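Local coordinates for probable ferredoxin-dependent nitrite reductase NirA (Mycobacterium tuberculosis, PDB 1ZJ8), which probably reduces sulfite to sulfide with electrons from ferredoxin, using a siroheme and a [4Fe-4S] cluster, at residues His231-Val236 with Gly510-Asp515. Residues are numbered along the deposited sequence; the frame is centred on the assembly and turned at random.
Sequences HEINDV and GHLGLD
Two connecting loops come together at Glu232 and Leu512, whose CA atoms are 7.0 Å apart, with the backbone of 231-236 making a short 3-10 turn at His231-Glu232 and that of 510-515 running without regular structure. The bond from Asn234 N to His231 O closes the turn. Glu232 reaches across from it: CG is anti to the carbonyl carbon (chi1 -69°) and the chain then bends at chi2, which carries the carboxylate to the other loop. There Gly513 N donates to Glu232 OE2 at 2.9 Å, a moderately bent bond (149° at the hydrogen) that arrives from above the carboxylate plane, about 40° out of it. Gly513 has positive phi, a conformation that glycine adopts easily. The other oxygen, Glu232 OE1, lies against Leu512, 3.6 Å from CD1, and also sits above the His231 ring, nearer its edge than its centre. The side chains of Glu232 and Leu512 run alongside one another, pointing opposite ways, so that Leu512 CD2 comes 4.0 Å from Glu232 CB, and the same methyl meets Ile233 CG2 at 4.2 Å. Ala230 and Ile483 also touch Leu512, while Trp253 packs on Glu232 and meets the His231 ring edge-to-face. One buried carboxylate thus joins the loops through a single hydrogen bond, beside a small apolar patch. Ile233 belongs to the siroheme pocket and touches the cofactor, with Leu512 packed against its CG2 methyl. The loops, one between strands 219-224 and 236-243, the other between 500-508 and 520-528, belong to the two 4Fe-4S-type domain repeats of the nitrite and sulfite reductase family, and their meeting beside the siroheme pocket is consistent with that family's pseudo-twofold architecture.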
# COMPACT_ATOMS: atom_id res chain seq x y z
N HIS A 231 -3.64 -9.05 -3.55
CA HIS A 231 -2.58 -9.66 -4.33
C HIS A 231 -2.72 -9.37 -5.79
O HIS A 231 -1.73 -9.15 -6.49
CB HIS A 231 -2.54 -11.16 -4.11
CG HIS A 231 -3.80 -11.87 -4.49
ND1 HIS A 231 -3.90 -12.63 -5.64
CD2 HIS A 231 -4.98 -12.00 -3.85
CE1 HIS A 231 -5.10 -13.18 -5.70
NE2 HIS A 231 -5.77 -12.82 -4.61
N GLU A 232 -3.97 -9.32 -6.25
CA GLU A 232 -4.28 -9.13 -7.65
C GLU A 232 -3.59 -7.92 -8.27
O GLU A 232 -3.45 -7.86 -9.49
CB GLU A 232 -5.81 -9.03 -7.81
CG GLU A 232 -6.57 -10.36 -7.53
CD GLU A 232 -7.42 -10.37 -6.25
OE1 GLU A 232 -6.97 -9.86 -5.20
OE2 GLU A 232 -8.54 -10.93 -6.30
N ILE A 233 -3.13 -6.97 -7.45
CA ILE A 233 -2.46 -5.75 -7.93
C ILE A 233 -0.99 -5.59 -7.46
O ILE A 233 -0.44 -4.49 -7.44
CB ILE A 233 -3.29 -4.50 -7.55
CG1 ILE A 233 -3.49 -4.40 -6.02
CG2 ILE A 233 -4.65 -4.53 -8.26
CD1 ILE A 233 -2.84 -3.18 -5.39
N ASN A 234 -0.37 -6.70 -7.07
CA ASN A 234 1.07 -6.73 -6.74
C ASN A 234 1.89 -7.26 -7.95
O ASN A 234 1.36 -7.96 -8.81
CB ASN A 234 1.30 -7.59 -5.47
CG ASN A 234 0.99 -6.84 -4.15
OD1 ASN A 234 1.83 -6.12 -3.64
ND2 ASN A 234 -0.20 -7.04 -3.59
N ASP A 235 3.17 -6.89 -8.04
CA ASP A 235 4.03 -7.40 -9.11
C ASP A 235 4.17 -8.90 -9.04
O ASP A 235 4.29 -9.57 -10.06
CB ASP A 235 5.43 -6.80 -9.02
CG ASP A 235 5.43 -5.32 -9.26
OD1 ASP A 235 5.26 -4.91 -10.43
OD2 ASP A 235 5.58 -4.56 -8.26
N VAL A 236 4.18 -9.43 -7.82
CA VAL A 236 4.31 -10.87 -7.60
C VAL A 236 3.56 -11.26 -6.31
O VAL A 236 3.64 -10.55 -5.31
CB VAL A 236 5.82 -11.33 -7.54
CG1 VAL A 236 6.56 -10.71 -6.36
CG2 VAL A 236 5.92 -12.86 -7.48
N GLY A 510 -15.46 -0.79 -8.76
CA GLY A 510 -14.25 -1.63 -8.74
C GLY A 510 -14.22 -2.62 -7.58
O GLY A 510 -14.80 -2.37 -6.52
N HIS A 511 -13.56 -3.76 -7.76
CA HIS A 511 -13.40 -4.72 -6.70
C HIS A 511 -12.37 -5.78 -7.08
O HIS A 511 -12.17 -6.07 -8.26
CB HIS A 511 -14.73 -5.41 -6.38
CG HIS A 511 -15.27 -6.24 -7.50
ND1 HIS A 511 -16.02 -5.71 -8.52
CD2 HIS A 511 -15.21 -7.57 -7.74
CE1 HIS A 511 -16.39 -6.67 -9.36
NE2 HIS A 511 -15.90 -7.81 -8.91
N LEU A 512 -11.76 -6.38 -6.06
CA LEU A 512 -10.94 -7.56 -6.25
C LEU A 512 -11.76 -8.77 -5.85
O LEU A 512 -12.99 -8.68 -5.74
CB LEU A 512 -9.65 -7.42 -5.44
CG LEU A 512 -8.74 -6.22 -5.75
CD1 LEU A 512 -7.47 -6.35 -4.95
CD2 LEU A 512 -8.42 -6.11 -7.23
N GLY A 513 -11.12 -9.91 -5.64
CA GLY A 513 -11.82 -11.12 -5.24
C GLY A 513 -12.53 -11.77 -6.41
O GLY A 513 -11.94 -11.96 -7.47
N LEU A 514 -13.80 -12.11 -6.23
CA LEU A 514 -14.57 -12.78 -7.29
C LEU A 514 -14.85 -11.84 -8.46
O LEU A 514 -15.39 -10.74 -8.27
CB LEU A 514 -15.89 -13.35 -6.77
CG LEU A 514 -16.66 -14.19 -7.79
CD1 LEU A 514 -15.74 -15.18 -8.55
CD2 LEU A 514 -17.80 -14.93 -7.07
N ASP A 515 -14.48 -12.28 -9.67
CA ASP A 515 -14.61 -11.48 -10.90
C ASP A 515 -14.04 -10.07 -10.71
O ASP A 515 -14.71 -9.06 -11.00
CB ASP A 515 -16.06 -11.40 -11.35
CG ASP A 515 -16.69 -12.77 -11.51
OD1 ASP A 515 -15.98 -13.73 -11.87
OD2 ASP A 515 -17.92 -12.87 -11.27